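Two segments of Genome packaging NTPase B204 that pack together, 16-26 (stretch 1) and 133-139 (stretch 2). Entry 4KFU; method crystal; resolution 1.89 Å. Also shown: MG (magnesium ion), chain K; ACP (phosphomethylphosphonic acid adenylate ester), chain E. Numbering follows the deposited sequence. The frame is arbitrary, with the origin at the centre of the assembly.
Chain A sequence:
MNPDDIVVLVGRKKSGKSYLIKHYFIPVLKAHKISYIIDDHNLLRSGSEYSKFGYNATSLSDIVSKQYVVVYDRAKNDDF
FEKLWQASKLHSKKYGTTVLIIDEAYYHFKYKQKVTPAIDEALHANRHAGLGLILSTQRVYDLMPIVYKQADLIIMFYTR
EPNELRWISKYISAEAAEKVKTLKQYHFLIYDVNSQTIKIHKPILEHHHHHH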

ATOM      1  N   GLY A  16      -5.192 -12.337   3.391  1.00 24.42           N
ATOM      2  CA  GLY A  16      -6.284 -11.701   2.681  1.00 22.54           C
ATOM      3  C   GLY A  16      -6.032 -10.243   2.347  1.00 24.40           C
ATOM      4  O   GLY A  16      -6.941  -9.546   1.901  1.00 23.49           O
ATOM      5  N   LYS A  17      -4.801  -9.768   2.537  1.00 24.81           N
ATOM      6  CA  LYS A  17      -4.502  -8.353   2.275  1.00 22.35           C
ATOM      7  C   LYS A  17      -4.587  -7.962   0.786  1.00 24.76           C
ATOM      8  O   LYS A  17      -5.100  -6.895   0.456  1.00 19.72           O
ATOM      9  CB  LYS A  17      -3.143  -7.945   2.867  1.00 22.53           C
ATOM     10  CG  LYS A  17      -1.933  -8.575   2.191  1.00 23.86           C
ATOM     11  CD  LYS A  17      -0.661  -8.294   2.974  1.00 24.49           C
ATOM     12  CE  LYS A  17       0.533  -9.078   2.423  1.00 20.36           C
ATOM     13  NZ  LYS A  17       0.412 -10.543   2.750  1.00 24.33           N
ATOM     14  N   SER A  18      -4.086  -8.816  -0.106  1.00 24.54           N
ATOM     15  CA  SER A  18      -4.179  -8.530  -1.541  1.00 28.99           C
ATOM     16  C   SER A  18      -5.616  -8.669  -2.008  1.00 23.76           C
ATOM     17  O   SER A  18      -6.050  -7.968  -2.920  1.00 25.99           O
ATOM     18  CB  SER A  18      -3.280  -9.457  -2.351  1.00 26.98           C
ATOM     19  OG  SER A  18      -1.935  -9.056  -2.249  1.00 27.39           O
ATOM     20  N   TYR A  19      -6.346  -9.580  -1.374  1.00 24.56           N
ATOM     21  CA  TYR A  19      -7.766  -9.770  -1.664  1.00 24.90           C
ATOM     22  C   TYR A  19      -8.517  -8.485  -1.347  1.00 25.08           C
ATOM     23  O   TYR A  19      -9.401  -8.066  -2.091  1.00 23.79           O
ATOM     24  CB  TYR A  19      -8.311 -10.923  -0.827  1.00 29.99           C
ATOM     25  CG  TYR A  19      -9.662 -11.459  -1.265  1.00 32.71           C
ATOM     26  CD1 TYR A  19      -9.755 -12.465  -2.226  1.00 31.41           C
ATOM     27  CD2 TYR A  19     -10.840 -10.974  -0.706  1.00 29.33           C
ATOM     28  CE1 TYR A  19     -10.989 -12.969  -2.626  1.00 34.99           C
ATOM     29  CE2 TYR A  19     -12.074 -11.467  -1.098  1.00 31.23           C
ATOM     30  CZ  TYR A  19     -12.141 -12.465  -2.058  1.00 33.38           C
ATOM     31  OH  TYR A  19     -13.362 -12.952  -2.443  1.00 39.80           O
ATOM     32  N   LEU A  20      -8.162  -7.869  -0.223  1.00 24.13           N
ATOM     33  CA  LEU A  20      -8.683  -6.555   0.151  1.00 25.24           C
ATOM     34  C   LEU A  20      -8.410  -5.497  -0.933  1.00 25.38           C
ATOM     35  O   LEU A  20      -9.278  -4.689  -1.274  1.00 24.01           O
ATOM     36  CB  LEU A  20      -8.047  -6.120   1.479  1.00 22.54           C
ATOM     37  CG  LEU A  20      -8.830  -5.158   2.368  1.00 29.98           C
ATOM     38  CD1 LEU A  20     -10.223  -5.693   2.635  1.00 27.21           C
ATOM     39  CD2 LEU A  20      -8.079  -4.938   3.687  1.00 23.91           C
ATOM     40  N   ILE A  21      -7.187  -5.486  -1.450  1.00 24.27           N
ATOM     41  CA  ILE A  21      -6.830  -4.548  -2.510  1.00 23.93           C
ATOM     42  C   ILE A  21      -7.674  -4.812  -3.756  1.00 26.46           C
ATOM     43  O   ILE A  21      -8.248  -3.876  -4.333  1.00 26.30           O
ATOM     44  CB  ILE A  21      -5.329  -4.630  -2.851  1.00 23.65           C
ATOM     45  CG1 ILE A  21      -4.501  -4.063  -1.691  1.00 24.67           C
ATOM     46  CG2 ILE A  21      -5.019  -3.862  -4.125  1.00 25.23           C
ATOM     47  CD1 ILE A  21      -2.998  -4.210  -1.860  1.00 23.15           C
ATOM     48  N   LYS A  22      -7.769  -6.084  -4.147  1.00 24.30           N
ATOM     49  CA  LYS A  22      -8.433  -6.456  -5.403  1.00 27.61           C
ATOM     50  C   LYS A  22      -9.946  -6.319  -5.351  1.00 29.13           C
ATOM     51  O   LYS A  22     -10.572  -5.992  -6.357  1.00 29.76           O
ATOM     52  CB  LYS A  22      -8.074  -7.893  -5.800  1.00 27.87           C
ATOM     53  CG  LYS A  22      -6.596  -8.117  -6.119  1.00 28.02           C
ATOM     54  CD  LYS A  22      -6.258  -9.610  -6.078  1.00 25.84           C
ATOM     55  CE  LYS A  22      -4.752  -9.849  -6.154  1.00 32.55           C
ATOM     56  NZ  LYS A  22      -4.404 -11.299  -6.049  1.00 30.96           N
ATOM     57  N   HIS A  23     -10.541  -6.572  -4.188  1.00 25.92           N
ATOM     58  CA  HIS A  23     -12.001  -6.660  -4.110  1.00 28.06           C
ATOM     59  C   HIS A  23     -12.640  -5.626  -3.196  1.00 30.04           C
ATOM     60  O   HIS A  23     -13.850  -5.632  -3.004  1.00 31.21           O
ATOM     61  CB  HIS A  23     -12.440  -8.065  -3.708  1.00 30.98           C
ATOM     62  CG  HIS A  23     -12.047  -9.117  -4.696  1.00 35.02           C
ATOM     63  ND1 HIS A  23     -11.194 -10.152  -4.383  1.00 35.20           N
ATOM     64  CD2 HIS A  23     -12.392  -9.292  -5.995  1.00 35.86           C
ATOM     65  CE1 HIS A  23     -11.036 -10.927  -5.444  1.00 37.09           C
ATOM     66  NE2 HIS A  23     -11.746 -10.423  -6.435  1.00 42.59           N
ATOM     67  N   TYR A  24     -11.834  -4.744  -2.619  1.00 29.33           N
ATOM     68  CA  TYR A  24     -12.414  -3.592  -1.953  1.00 27.62           C
ATOM     69  C   TYR A  24     -11.851  -2.279  -2.483  1.00 33.10           C
ATOM     70  O   TYR A  24     -12.586  -1.472  -3.056  1.00 34.51           O
ATOM     71  CB  TYR A  24     -12.261  -3.641  -0.435  1.00 29.41           C
ATOM     72  CG  TYR A  24     -12.762  -2.355   0.168  1.00 33.88           C
ATOM     73  CD1 TYR A  24     -14.120  -2.073   0.203  1.00 39.08           C
ATOM     74  CD2 TYR A  24     -11.882  -1.402   0.652  1.00 29.33           C
ATOM     75  CE1 TYR A  24     -14.591  -0.889   0.730  1.00 40.92           C
ATOM     76  CE2 TYR A  24     -12.343  -0.210   1.178  1.00 37.15           C
ATOM     77  CZ  TYR A  24     -13.699   0.037   1.216  1.00 39.77           C
ATOM     78  OH  TYR A  24     -14.164   1.218   1.742  1.00 46.63           O
ATOM     79  N   PHE A  25     -10.554  -2.056  -2.276  1.00 26.34           N
ATOM     80  CA  PHE A  25      -9.938  -0.791  -2.682  1.00 26.85           C
ATOM     81  C   PHE A  25     -10.061  -0.479  -4.178  1.00 27.60           C
ATOM     82  O   PHE A  25     -10.575   0.572  -4.541  1.00 31.95           O
ATOM     83  CB  PHE A  25      -8.483  -0.713  -2.212  1.00 22.72           C
ATOM     84  CG  PHE A  25      -8.342  -0.557  -0.713  1.00 23.69           C
ATOM     85  CD1 PHE A  25      -8.650   0.652  -0.099  1.00 22.54           C
ATOM     86  CD2 PHE A  25      -7.915  -1.620   0.081  1.00 24.00           C
ATOM     87  CE1 PHE A  25      -8.535   0.812   1.293  1.00 22.99           C
ATOM     88  CE2 PHE A  25      -7.782  -1.471   1.475  1.00 25.62           C
ATOM     89  CZ  PHE A  25      -8.096  -0.258   2.079  1.00 19.69           C
ATOM     90  N   ILE A  26      -9.594  -1.382  -5.036  1.00 25.83           N
ATOM     91  CA  ILE A  26      -9.690  -1.177  -6.487  1.00 27.91           C
ATOM     92  C   ILE A  26     -11.115  -0.915  -7.010  1.00 30.16           C
ATOM     93  O   ILE A  26     -11.317   0.053  -7.743  1.00 30.87           O
ATOM     94  CB  ILE A  26      -8.984  -2.294  -7.290  1.00 25.86           C
ATOM     95  CG1 ILE A  26      -7.467  -2.116  -7.196  1.00 20.52           C
ATOM     96  CG2 ILE A  26      -9.451  -2.289  -8.754  1.00 23.89           C
ATOM     97  CD1 ILE A  26      -6.682  -3.310  -7.669  1.00 23.79           C
ATOM     98  N   LEU A 133      -1.361   6.600  -1.411  1.00 19.77           N
ATOM     99  CA  LEU A 133      -0.537   5.404  -1.409  1.00 17.04           C
ATOM    100  C   LEU A 133      -1.284   4.286  -0.724  1.00 20.27           C
ATOM    101  O   LEU A 133      -1.912   4.496   0.328  1.00 21.84           O
ATOM    102  CB  LEU A 133       0.753   5.623  -0.613  1.00 20.99           C
ATOM    103  CG  LEU A 133       1.951   6.444  -1.044  1.00 24.41           C
ATOM    104  CD1 LEU A 133       3.008   6.255   0.026  1.00 18.29           C
ATOM    105  CD2 LEU A 133       2.487   5.976  -2.395  1.00 22.17           C
ATOM    106  N   ILE A 134      -1.222   3.103  -1.323  1.00 22.35           N
ATOM    107  CA  ILE A 134      -1.577   1.884  -0.601  1.00 19.46           C
ATOM    108  C   ILE A 134      -0.337   1.021  -0.534  1.00 21.64           C
ATOM    109  O   ILE A 134       0.231   0.652  -1.570  1.00 20.62           O
ATOM    110  CB  ILE A 134      -2.714   1.119  -1.264  1.00 16.56           C
ATOM    111  CG1 ILE A 134      -3.964   1.997  -1.299  1.00 17.26           C
ATOM    112  CG2 ILE A 134      -3.017  -0.148  -0.455  1.00 20.20           C
ATOM    113  CD1 ILE A 134      -5.114   1.417  -2.049  1.00 20.07           C
ATOM    114  N   LEU A 135       0.122   0.751   0.686  1.00 15.30           N
ATOM    115  CA  LEU A 135       1.332  -0.033   0.883  1.00 14.41           C
ATOM    116  C   LEU A 135       0.969  -1.324   1.592  1.00 19.10           C
ATOM    117  O   LEU A 135       0.200  -1.314   2.560  1.00 20.86           O
ATOM    118  CB  LEU A 135       2.354   0.726   1.727  1.00 16.83           C
ATOM    119  CG  LEU A 135       2.837   2.078   1.193  1.00 20.08           C
ATOM    120  CD1 LEU A 135       3.846   2.678   2.155  1.00 23.23           C
ATOM    121  CD2 LEU A 135       3.431   1.938  -0.212  1.00 17.62           C
ATOM    122  N   SER A 136       1.537  -2.428   1.126  1.00 18.93           N
ATOM    123  CA  SER A 136       1.191  -3.736   1.662  1.00 19.24           C
ATOM    124  C   SER A 136       2.451  -4.500   2.037  1.00 19.35           C
ATOM    125  O   SER A 136       3.426  -4.509   1.274  1.00 25.63           O
ATOM    126  CB  SER A 136       0.395  -4.506   0.600  1.00 22.24           C
ATOM    127  OG  SER A 136       0.299  -5.872   0.918  1.00 32.52           O
ATOM    128  N   THR A 137       2.436  -5.158   3.195  1.00 18.80           N
ATOM    129  CA  THR A 137       3.575  -5.978   3.608  1.00 18.89           C
ATOM    130  C   THR A 137       3.141  -7.120   4.500  1.00 19.84           C
ATOM    131  O   THR A 137       1.999  -7.139   4.970  1.00 18.93           O
ATOM    132  CB  THR A 137       4.645  -5.151   4.338  1.00 23.34           C
ATOM    133  OG1 THR A 137       5.896  -5.853   4.287  1.00 32.60           O
ATOM    134  CG2 THR A 137       4.235  -4.893   5.798  1.00 20.29           C
ATOM    135  N   GLN A 138       4.048  -8.066   4.739  1.00 16.55           N
ATOM    136  CA  GLN A 138       3.690  -9.306   5.437  1.00 18.78           C
ATOM    137  C   GLN A 138       3.837  -9.210   6.958  1.00 20.22           C
ATOM    138  O   GLN A 138       2.978  -9.677   7.684  1.00 20.36           O
ATOM    139  CB  GLN A 138       4.508 -10.486   4.900  1.00 21.25           C
ATOM    140  CG  GLN A 138       4.518 -10.571   3.364  1.00 33.01           C
ATOM    141  CD  GLN A 138       4.123 -11.936   2.819  1.00 41.63           C
ATOM    142  OE1 GLN A 138       3.136 -12.062   2.073  1.00 40.22           O
ATOM    143  NE2 GLN A 138       4.902 -12.962   3.162  1.00 38.01           N
ATOM    144  N   ARG A 139       4.933  -8.625   7.425  1.00 16.90           N
ATOM    145  CA  ARG A 139       5.165  -8.436   8.864  1.00 20.92           C
ATOM    146  C   ARG A 139       5.302  -6.944   9.147  1.00 19.96           C
ATOM    147  O   ARG A 139       5.833  -6.207   8.313  1.00 15.51           O
ATOM    148  CB  ARG A 139       6.440  -9.167   9.327  1.00 20.71           C
ATOM    149  CG  ARG A 139       6.528 -10.661   8.937  1.00 23.79           C
ATOM    150  CD  ARG A 139       6.004 -11.589  10.022  1.00 28.49           C
ATOM    151  NE  ARG A 139       6.047 -13.001   9.616  1.00 32.98           N
ATOM    152  CZ  ARG A 139       6.704 -13.969  10.261  1.00 39.32           C
ATOM    153  NH1 ARG A 139       7.395 -13.703  11.365  1.00 34.00           N
ATOM    154  NH2 ARG A 139       6.661 -15.218   9.802  1.00 38.08           N
TER
HETATM  155 MG    MG K 307      -0.614 -10.704  -1.793  1.00 30.17          MG
HETATM  156  PG  ACP E 301       0.528 -13.506  -1.032  1.00 41.19           P
HETATM  157  O1G ACP E 301       1.668 -13.517   0.096  1.00 35.10           O
HETATM  158  O2G ACP E 301       0.481 -12.037  -1.673  1.00 34.90           O
HETATM  159  O3G ACP E 301       0.836 -14.524  -2.070  1.00 41.84           O
HETATM  160  PB  ACP E 301      -1.880 -12.502   0.492  1.00 29.20           P
HETATM  161  O1B ACP E 301      -1.851 -11.190  -0.435  1.00 27.79           O
HETATM  162  O2B ACP E 301      -1.281 -12.255   1.815  1.00 31.47           O
HETATM  163  C3B ACP E 301      -1.068 -13.926  -0.284  1.00 31.54           C
HETATM  164  PA  ACP E 301      -4.512 -12.886  -0.493  1.00 30.37           P
HETATM  165  O1A ACP E 301      -3.806 -13.196  -1.793  1.00 33.53           O
HETATM  166  O2A ACP E 301      -5.290 -11.599  -0.320  1.00 27.52           O
HETATM  167  O3A ACP E 301      -3.432 -12.919   0.711  1.00 28.35           O
HETATM  168  O5' ACP E 301      -5.556 -14.068  -0.172  1.00 25.79           O
HETATM  169  C5' ACP E 301      -5.216 -15.452  -0.153  1.00 32.35           C
HETATM  170  C4' ACP E 301      -6.509 -16.259  -0.331  1.00 30.16           C
HETATM  171  O4' ACP E 301      -7.429 -16.113   0.759  1.00 32.51           O
HETATM  172  C3' ACP E 301      -7.260 -15.827  -1.581  1.00 34.27           C
HETATM  173  O3' ACP E 301      -7.055 -16.786  -2.626  1.00 46.45           O
HETATM  174  C2' ACP E 301      -8.723 -15.826  -1.206  1.00 34.15           C
HETATM  175  O2' ACP E 301      -9.310 -16.931  -1.881  1.00 35.44           O
HETATM  176  C1' ACP E 301      -8.787 -16.048   0.299  1.00 28.71           C
HETATM  177  N9  ACP E 301      -9.473 -14.866   0.883  1.00 27.83           N
HETATM  178  C8  ACP E 301      -8.877 -13.712   1.244  1.00 28.97           C
HETATM  179  N7  ACP E 301      -9.782 -12.826   1.743  1.00 26.86           N
HETATM  180  C5  ACP E 301     -10.991 -13.413   1.692  1.00 27.87           C
HETATM  181  C6  ACP E 301     -12.376 -13.037   2.061  1.00 27.38           C
HETATM  182  N6  ACP E 301     -12.679 -11.827   2.584  1.00 23.00           N
HETATM  183  N1  ACP E 301     -13.348 -13.950   1.841  1.00 33.55           N
HETATM  184  C2  ACP E 301     -13.078 -15.162   1.316  1.00 32.90           C
HETATM  185  N3  ACP E 301     -11.846 -15.570   0.962  1.00 31.80           N
HETATM  186  C4  ACP E 301     -10.777 -14.754   1.125  1.00 27.57           C
HETATM  187  O   HOH W   1       0.573  -9.198  -0.966  1.00 33.68           O
HETATM  188  O   HOH W   2       0.592 -10.139  -3.412  1.00 28.72           O
HETATM  189  O   HOH W   3      -1.652 -11.944  -3.101  1.00 26.26           O

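The polar end of this contact is held by one lysine that serves the loop residue just after a neighbouring strand and a bound nucleotide at once. From the first turn of the helix, Lys17 carries its ammonium group past the C-terminal end of strand 133-137; there Lys17 NZ donates one hydrogen bond to Gln138 OE1 (3.2 Å) and a shorter one to ACP O2B (2.6 Å). The length of lysine suits the task: its aliphatic carbons cover the distance, with Lys17 CD 3.3 Å from Ser136 OG and 3.5 Å from the backbone atom Thr137 O, while the charge is delivered to the phosphates. The CA-to-CB bond of Gln138 points sideways to the helix, yet the end of its side chain comes nearer, and the bond from Lys17 NZ to Gln138 OE1 is the only hydrogen bond between the two stretches.

Helix and strand run nearly antiparallel, at 152°, so successive helical turns meet strand residues in reverse order. Lys17 lies beside Ser136, and Ile21 beside Ile134. On the strand, Ile134 and Ser136 point toward the helix while Leu135 between them points away, the alternation expected of an extended chain. Small Ser136 accommodates the lysine stem and also the tip of Ile21, whose CD1 is 4.2 Å from Ser136 CB. Farther along, the contact becomes apolar: Ile21 CD1 lies 4.3 Å from Ile134 CG2, and Phe25 CB 4.0 Å from Ile134 CD1. Ile21 and Phe25 both point toward the strand, and their hydrocarbon side chains suit packing against Ile134, the Phe25 ring lying obliquely to Ile134 CD1. Branched isoleucine thus reaches both helical residues.

At the helix N-terminus, Gly16 occupies the N-cap with phi/psi of 115/10°, where a CB would jam against the preceding carbonyl and crowd ACP N7. Backbone amides here bind phosphate oxygens, Tyr19 N to ACP O2A at 2.5 Å, and Ser18 OG coordinates the magnesium ion (Ser18 OG to MG, 2.2 Å), as befits a packaging NTPase.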